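Local coordinates for protein transcription anti-terminator antagonist UpxZ (Bacteroides uniformis ATCC 8492, PDB 4EPZ) that probably antagonises transcription anti-termination and so takes part in regulating capsular polysaccharide synthesis, at residues 45-49 and 83-87; 67-71 and 110-114. All coordinates share one frame. Numbering follows the deposited sequence.

Contact 1 (45-49 and 83-87)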
ATOM      1  N   SER A  45       6.817   9.810  -4.624  1.00 21.09           N
ATOM      2  CA  SER A  45       6.909   9.249  -3.272  1.00 19.98           C
ATOM      3  C   SER A  45       7.896  10.074  -2.444  1.00 23.57           C
ATOM      4  O   SER A  45       7.541  10.511  -1.347  1.00 23.10           O
ATOM      5  CB  SER A  45       7.328   7.782  -3.325  1.00 21.69           C
ATOM      6  OG  SER A  45       6.376   7.027  -4.054  1.00 19.79           O
ATOM      7  N   ASP A  46       9.088  10.365  -3.005  1.00 21.59           N
ATOM      8  CA  ASP A  46      10.093  11.170  -2.314  1.00 22.13           C
ATOM      9  C   ASP A  46       9.557  12.563  -1.990  1.00 26.87           C
ATOM     10  O   ASP A  46       9.763  13.040  -0.877  1.00 27.72           O
ATOM     11  CB  ASP A  46      11.383  11.249  -3.134  1.00 25.18           C
ATOM     12  CG  ASP A  46      12.242   9.997  -3.035  1.00 32.76           C
ATOM     13  OD1 ASP A  46      12.006   9.176  -2.101  1.00 31.48           O
ATOM     14  OD2 ASP A  46      13.177   9.857  -3.854  1.00 39.12           O
ATOM     15  N   SER A  47       8.833  13.207  -2.927  1.00 24.52           N
ATOM     16  CA  SER A  47       8.300  14.545  -2.694  0.50 25.10           C
ATOM     17  C   SER A  47       7.265  14.551  -1.545  1.00 28.24           C
ATOM     18  O   SER A  47       7.264  15.463  -0.719  1.00 30.69           O
ATOM     19  CB  SER A  47       7.681  15.097  -3.975  0.50 28.53           C
ATOM     20  OG  SER A  47       7.118  16.378  -3.758  0.50 30.80           O
ATOM     21  N   LEU A  48       6.400  13.534  -1.485  1.00 22.59           N
ATOM     22  CA  LEU A  48       5.353  13.458  -0.477  1.00 22.56           C
ATOM     23  C   LEU A  48       5.823  12.953   0.894  1.00 25.32           C
ATOM     24  O   LEU A  48       5.173  13.207   1.907  1.00 24.16           O
ATOM     25  CB  LEU A  48       4.245  12.535  -0.993  1.00 22.87           C
ATOM     26  CG  LEU A  48       3.223  13.168  -1.955  1.00 31.10           C
ATOM     27  CD1 LEU A  48       2.282  12.105  -2.524  1.00 31.59           C
ATOM     28  CD2 LEU A  48       2.347  14.241  -1.238  1.00 33.23           C
ATOM     29  N   PHE A  49       6.953  12.233   0.921  1.00 22.38           N
ATOM     30  CA  PHE A  49       7.464  11.606   2.140  1.00 21.69           C
ATOM     31  C   PHE A  49       7.618  12.565   3.347  1.00 28.18           C
ATOM     32  O   PHE A  49       7.261  12.164   4.455  1.00 28.87           O
ATOM     33  CB  PHE A  49       8.804  10.931   1.845  1.00 22.35           C
ATOM     34  CG  PHE A  49       9.379  10.239   3.064  1.00 21.08           C
ATOM     35  CD1 PHE A  49       8.811   9.065   3.550  1.00 23.37           C
ATOM     36  CD2 PHE A  49      10.486  10.770   3.724  1.00 21.49           C
ATOM     37  CE1 PHE A  49       9.357   8.418   4.670  1.00 22.24           C
ATOM     38  CE2 PHE A  49      11.042  10.120   4.841  1.00 20.89           C
ATOM     39  CZ  PHE A  49      10.455   8.967   5.322  1.00 19.35           C
ATOM     40  N   LYS A  83      12.717   4.285   5.062  1.00 18.37           N
ATOM     41  CA  LYS A  83      11.540   5.146   4.834  1.00 17.69           C
ATOM     42  C   LYS A  83      10.215   4.354   4.982  1.00 19.45           C
ATOM     43  O   LYS A  83       9.245   4.888   5.531  1.00 17.89           O
ATOM     44  CB  LYS A  83      11.592   5.829   3.456  1.00 20.31           C
ATOM     45  CG  LYS A  83      12.721   6.851   3.293  1.00 22.69           C
ATOM     46  CD  LYS A  83      12.588   7.466   1.882  1.00 25.40           C
ATOM     47  CE  LYS A  83      13.708   8.407   1.530  1.00 43.44           C
ATOM     48  NZ  LYS A  83      13.888   8.463   0.058  1.00 51.06           N
ATOM     49  N   LYS A  84      10.172   3.080   4.537  1.00 16.03           N
ATOM     50  CA  LYS A  84       8.951   2.289   4.683  1.00 17.89           C
ATOM     51  C   LYS A  84       8.615   2.083   6.158  1.00 19.13           C
ATOM     52  O   LYS A  84       7.451   2.168   6.530  1.00 19.15           O
ATOM     53  CB  LYS A  84       9.044   0.953   3.951  1.00 18.93           C
ATOM     54  CG  LYS A  84       8.948   1.176   2.452  1.00 20.95           C
ATOM     55  CD  LYS A  84       8.530  -0.070   1.710  1.00 34.54           C
ATOM     56  CE  LYS A  84       9.610  -1.110   1.660  1.00 34.21           C
ATOM     57  NZ  LYS A  84       9.165  -2.308   0.878  1.00 39.37           N
ATOM     58  N   GLN A  85       9.629   1.918   7.016  1.00 17.49           N
ATOM     59  CA  GLN A  85       9.373   1.745   8.448  1.00 16.56           C
ATOM     60  C   GLN A  85       8.859   3.029   9.054  1.00 20.07           C
ATOM     61  O   GLN A  85       7.970   2.977   9.900  1.00 17.32           O
ATOM     62  CB  GLN A  85      10.605   1.236   9.186  1.00 18.40           C
ATOM     63  CG  GLN A  85      10.942  -0.191   8.683  1.00 26.56           C
ATOM     64  CD  GLN A  85      11.651  -0.912   9.769  1.00 43.32           C
ATOM     65  OE1 GLN A  85      12.658  -0.434  10.279  1.00 35.97           O
ATOM     66  NE2 GLN A  85      11.084  -2.003  10.221  1.00 33.49           N
ATOM     67  N   VAL A  86       9.375   4.207   8.606  1.00 16.34           N
ATOM     68  CA  VAL A  86       8.798   5.486   9.074  1.00 16.55           C
ATOM     69  C   VAL A  86       7.281   5.530   8.742  1.00 18.09           C
ATOM     70  O   VAL A  86       6.463   5.934   9.571  1.00 16.24           O
ATOM     71  CB  VAL A  86       9.566   6.693   8.451  1.00 19.60           C
ATOM     72  CG1 VAL A  86       8.885   8.031   8.806  1.00 18.25           C
ATOM     73  CG2 VAL A  86      11.045   6.677   8.880  1.00 19.75           C
ATOM     74  N   ILE A  87       6.907   5.125   7.521  1.00 14.71           N
ATOM     75  CA  ILE A  87       5.521   5.130   7.062  1.00 14.91           C
ATOM     76  C   ILE A  87       4.692   4.150   7.862  1.00 16.51           C
ATOM     77  O   ILE A  87       3.572   4.489   8.314  1.00 16.32           O
ATOM     78  CB  ILE A  87       5.482   4.816   5.542  1.00 16.45           C
ATOM     79  CG1 ILE A  87       6.180   5.942   4.768  1.00 17.91           C
ATOM     80  CG2 ILE A  87       4.026   4.685   5.089  1.00 17.04           C
ATOM     81  CD1 ILE A  87       6.707   5.426   3.394  1.00 20.43           C
TER
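This is a helix-helix contact in the all-helical fold of UpxZ, near the protein surface. The C-terminal part of helix 32-49 meets helix 80-92. The short segments cross at 49°, with axes 12.3 Å apart, so long side chains must span the gap. Phe-49 does most of this. Its chi1 is t, and its CA-to-CB bond points toward segment 83-87. The ring reaches Lys-83, with CE1 of Phe-49 3.6 Å from CB of Lys-83. CG of Lys-83 lies over one ring face in a CH-pi contact. Ile-87 sits at the ring edge, where its CG1 is 4.0 Å from CE1 of Phe-49. Val-86 adds apolar contact through CG1, 3.9 Å from CZ of Phe-49. Lys-83 has chi1 m and then t through chi4. This extended chain runs past the ring to Asp-46, three residues, or just under one turn, before Phe-49. Lys-83 is thus apolar along its stem and ionic at its tip. Asp-46 OD1 is also hydrogen-bonded to the hydroxyl of Tyr-70 on helix 56-72. The side chain of Tyr-70 also packs against Phe-49 and Lys-83. The salt bridge itself joins NZ of Lys-83 to OD1 of Asp-46 at 3.0 Å.

Contact 2 (67-71 and 110-114)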
ATOM      1  N   LEU A  67       3.381   4.029   0.903  1.00 19.91           N
ATOM      2  CA  LEU A  67       3.689   2.596   0.988  1.00 19.71           C
ATOM      3  C   LEU A  67       3.535   1.942  -0.370  1.00 23.31           C
ATOM      4  O   LEU A  67       4.371   1.127  -0.783  1.00 22.67           O
ATOM      5  CB  LEU A  67       2.776   1.905   2.023  1.00 19.91           C
ATOM      6  CG  LEU A  67       3.328   0.682   2.742  1.00 23.49           C
ATOM      7  CD1 LEU A  67       4.798   0.883   3.184  1.00 24.26           C
ATOM      8  CD2 LEU A  67       2.415   0.324   3.940  1.00 22.16           C
HETATM    9  N   MSE A  68       2.442   2.282  -1.062  1.00 18.31           N
HETATM   10  CA  MSE A  68       2.196   1.771  -2.415  1.00 16.72           C
HETATM   11  C   MSE A  68       3.299   2.232  -3.397  1.00 21.46           C
HETATM   12  O   MSE A  68       3.823   1.404  -4.155  1.00 21.87           O
HETATM   13  CB  MSE A  68       0.818   2.209  -2.917  1.00 18.08           C
HETATM   14  CG  MSE A  68      -0.291   1.522  -2.161  1.00 21.00           C
HETATM   15 SE   MSE A  68      -2.011   1.954  -2.925  0.75 23.74          SE
HETATM   16  CE  MSE A  68      -1.806   1.101  -4.665  1.00 21.47           C
ATOM     17  N   GLY A  69       3.663   3.521  -3.325  1.00 18.70           N
ATOM     18  CA  GLY A  69       4.666   4.144  -4.185  1.00 20.08           C
ATOM     19  C   GLY A  69       6.019   3.479  -4.051  1.00 21.75           C
ATOM     20  O   GLY A  69       6.595   3.020  -5.042  1.00 20.88           O
ATOM     21  N   TYR A  70       6.518   3.383  -2.802  1.00 18.90           N
ATOM     22  CA  TYR A  70       7.824   2.758  -2.563  1.00 18.43           C
ATOM     23  C   TYR A  70       7.798   1.237  -2.856  1.00 24.12           C
ATOM     24  O   TYR A  70       8.828   0.679  -3.243  1.00 24.06           O
ATOM     25  CB  TYR A  70       8.334   3.048  -1.150  1.00 18.69           C
ATOM     26  CG  TYR A  70       8.829   4.470  -0.951  1.00 20.73           C
ATOM     27  CD1 TYR A  70       9.817   5.010  -1.771  1.00 22.05           C
ATOM     28  CD2 TYR A  70       8.331   5.265   0.078  1.00 20.54           C
ATOM     29  CE1 TYR A  70      10.264   6.329  -1.605  1.00 22.01           C
ATOM     30  CE2 TYR A  70       8.781   6.578   0.264  1.00 21.71           C
ATOM     31  CZ  TYR A  70       9.748   7.100  -0.575  1.00 24.96           C
ATOM     32  OH  TYR A  70      10.188   8.385  -0.388  1.00 26.96           O
ATOM     33  N   ASN A  71       6.632   0.576  -2.757  1.00 21.51           N
ATOM     34  CA  ASN A  71       6.583  -0.833  -3.140  1.00 21.79           C
ATOM     35  C   ASN A  71       6.503  -0.987  -4.642  1.00 24.13           C
ATOM     36  O   ASN A  71       7.019  -1.969  -5.160  1.00 26.68           O
ATOM     37  CB  ASN A  71       5.411  -1.570  -2.501  1.00 21.51           C
ATOM     38  CG  ASN A  71       5.805  -2.109  -1.152  1.00 30.26           C
ATOM     39  OD1 ASN A  71       6.602  -3.065  -1.041  1.00 29.85           O
ATOM     40  ND2 ASN A  71       5.422  -1.391  -0.110  1.00 21.36           N
ATOM     41  N   TRP A 110      -1.555  -3.636   3.015  1.00 16.52           N
ATOM     42  CA  TRP A 110      -0.180  -3.195   2.741  1.00 16.42           C
ATOM     43  C   TRP A 110       0.686  -3.224   3.999  1.00 15.90           C
ATOM     44  O   TRP A 110       1.857  -3.613   3.924  1.00 16.44           O
ATOM     45  CB  TRP A 110      -0.177  -1.802   2.118  1.00 15.90           C
ATOM     46  CG  TRP A 110      -0.468  -1.893   0.661  1.00 18.75           C
ATOM     47  CD1 TRP A 110      -1.674  -1.707   0.057  1.00 21.90           C
ATOM     48  CD2 TRP A 110       0.408  -2.430  -0.342  1.00 20.03           C
ATOM     49  NE1 TRP A 110      -1.573  -1.977  -1.294  1.00 23.21           N
ATOM     50  CE2 TRP A 110      -0.308  -2.440  -1.562  1.00 24.27           C
ATOM     51  CE3 TRP A 110       1.764  -2.814  -0.347  1.00 21.04           C
ATOM     52  CZ2 TRP A 110       0.272  -2.856  -2.769  1.00 24.74           C
ATOM     53  CZ3 TRP A 110       2.335  -3.223  -1.547  1.00 23.78           C
ATOM     54  CH2 TRP A 110       1.586  -3.273  -2.728  1.00 25.49           C
ATOM     55  N   GLY A 111       0.126  -2.834   5.140  1.00 14.39           N
ATOM     56  CA  GLY A 111       0.866  -2.873   6.407  1.00 13.94           C
ATOM     57  C   GLY A 111       1.221  -4.303   6.784  1.00 16.14           C
ATOM     58  O   GLY A 111       2.377  -4.595   7.143  1.00 17.16           O
ATOM     59  N   TYR A 112       0.281  -5.236   6.586  1.00 14.55           N
ATOM     60  CA  TYR A 112       0.578  -6.670   6.827  1.00 15.54           C
ATOM     61  C   TYR A 112       1.698  -7.152   5.884  1.00 19.20           C
ATOM     62  O   TYR A 112       2.580  -7.921   6.299  1.00 18.37           O
ATOM     63  CB  TYR A 112      -0.707  -7.507   6.602  1.00 15.96           C
ATOM     64  CG  TYR A 112      -0.462  -9.000   6.571  1.00 16.12           C
ATOM     65  CD1 TYR A 112      -0.237  -9.713   7.748  1.00 18.34           C
ATOM     66  CD2 TYR A 112      -0.469  -9.699   5.367  1.00 18.34           C
ATOM     67  CE1 TYR A 112      -0.009 -11.092   7.718  1.00 20.23           C
ATOM     68  CE2 TYR A 112      -0.201 -11.066   5.325  1.00 20.60           C
ATOM     69  CZ  TYR A 112      -0.005 -11.759   6.506  1.00 26.79           C
ATOM     70  OH  TYR A 112       0.193 -13.115   6.467  1.00 31.46           O
ATOM     71  N   SER A 113       1.674  -6.731   4.604  1.00 17.00           N
ATOM     72  CA  SER A 113       2.696  -7.220   3.670  1.00 16.40           C
ATOM     73  C   SER A 113       4.119  -6.859   4.091  1.00 19.40           C
ATOM     74  O   SER A 113       5.074  -7.556   3.721  1.00 20.48           O
ATOM     75  CB  SER A 113       2.455  -6.646   2.289  1.00 19.32           C
ATOM     76  OG  SER A 113       2.908  -5.305   2.164  1.00 18.95           O
ATOM     77  N   GLU A 114       4.260  -5.756   4.824  1.00 15.49           N
ATOM     78  CA  GLU A 114       5.566  -5.250   5.268  1.00 16.84           C
ATOM     79  C   GLU A 114       6.008  -5.813   6.600  1.00 23.81           C
ATOM     80  O   GLU A 114       7.204  -5.808   6.888  1.00 27.12           O
ATOM     81  CB  GLU A 114       5.526  -3.731   5.416  1.00 17.90           C
ATOM     82  CG  GLU A 114       5.465  -3.005   4.079  1.00 23.73           C
ATOM     83  CD  GLU A 114       6.739  -3.009   3.256  1.00 28.62           C
ATOM     84  OE1 GLU A 114       7.831  -3.243   3.823  1.00 28.57           O
ATOM     85  OE2 GLU A 114       6.638  -2.817   2.025  1.00 29.29           O
TER
HETATM   86  O   HOH W   1       5.084  -5.075   0.599  1.00 30.30           O
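Helix 56-72 packs against helix 102-115 here, in a buried contact close to the centre of the chain. The segment axes approach to 11.3 Å at 48°. The backbones come nearest at Leu-67 and Trp-110, whose CA atoms are 7.2 Å apart.

Trp-110 is the largest contributor. CG of Met-68, a selenomethionine, lies over the face of the five-membered ring of Trp-110, 4.0 Å from the centroid, in a CH-pi contact. SE stands obliquely, 4.9 Å from the same centroid. This is a Met-aromatic contact. Leu-67 fills the space beside the indole, with CD2 3.8 Å from CB of Trp-110. Its CD1 meets the aliphatic part of Glu-114, 4.0 Å from CG. CB of Asn-71 is 3.6 Å from CZ3 of Trp-110.

The pair lies in the interior of the all-helical UpxZ fold. Helix 5-20 covers Met-68 and Trp-110, and Phe-150 of helix 138-152 meets Trp-110 edge-to-face.

Toward one end the contact turns polar. Asn-71 ND2 donates to OE2 of Glu-114 at 2.8 Å and also to the backbone O of Leu-67 at 2.8 Å. One amide group thus ties its own helix to the other. A water donates to OD1 of Asn-71 (3.0 Å) and to OG of Ser-113 (2.7 Å), bridging the helices. OG of Ser-113 in turn donates to O of Trp-110 at 2.7 Å. Lys-84 of helix 80-92 forms a salt bridge with Glu-114 OE2. The side chain of Glu-114 is about 4 Å from a bound calcium ion, too far for direct coordination.

Overall arrangement
Contact 2 is buried, about 4 Å from the chain centre. Contact 1 is a surface contact about 12 Å from it. The two contact centres are about 11 Å apart. The four segments lie on four different helices, and their order along the chain alternates. Both pairs cross at nearly the same angle, but the chemistry differs. Contact 1 has one aromatic ring under a lysine stem and a salt bridge. Contact 2 buries more area and adds an amide-carboxylate hydrogen bond and a bridging water to its apolar packing. Two polar links join them: Asp-46 OD1 to Tyr-70 OH at 2.6 Å, a probable hydrogen bond, and the Lys-84 NZ to Glu-114 OE2 salt bridge at 2.8 Å.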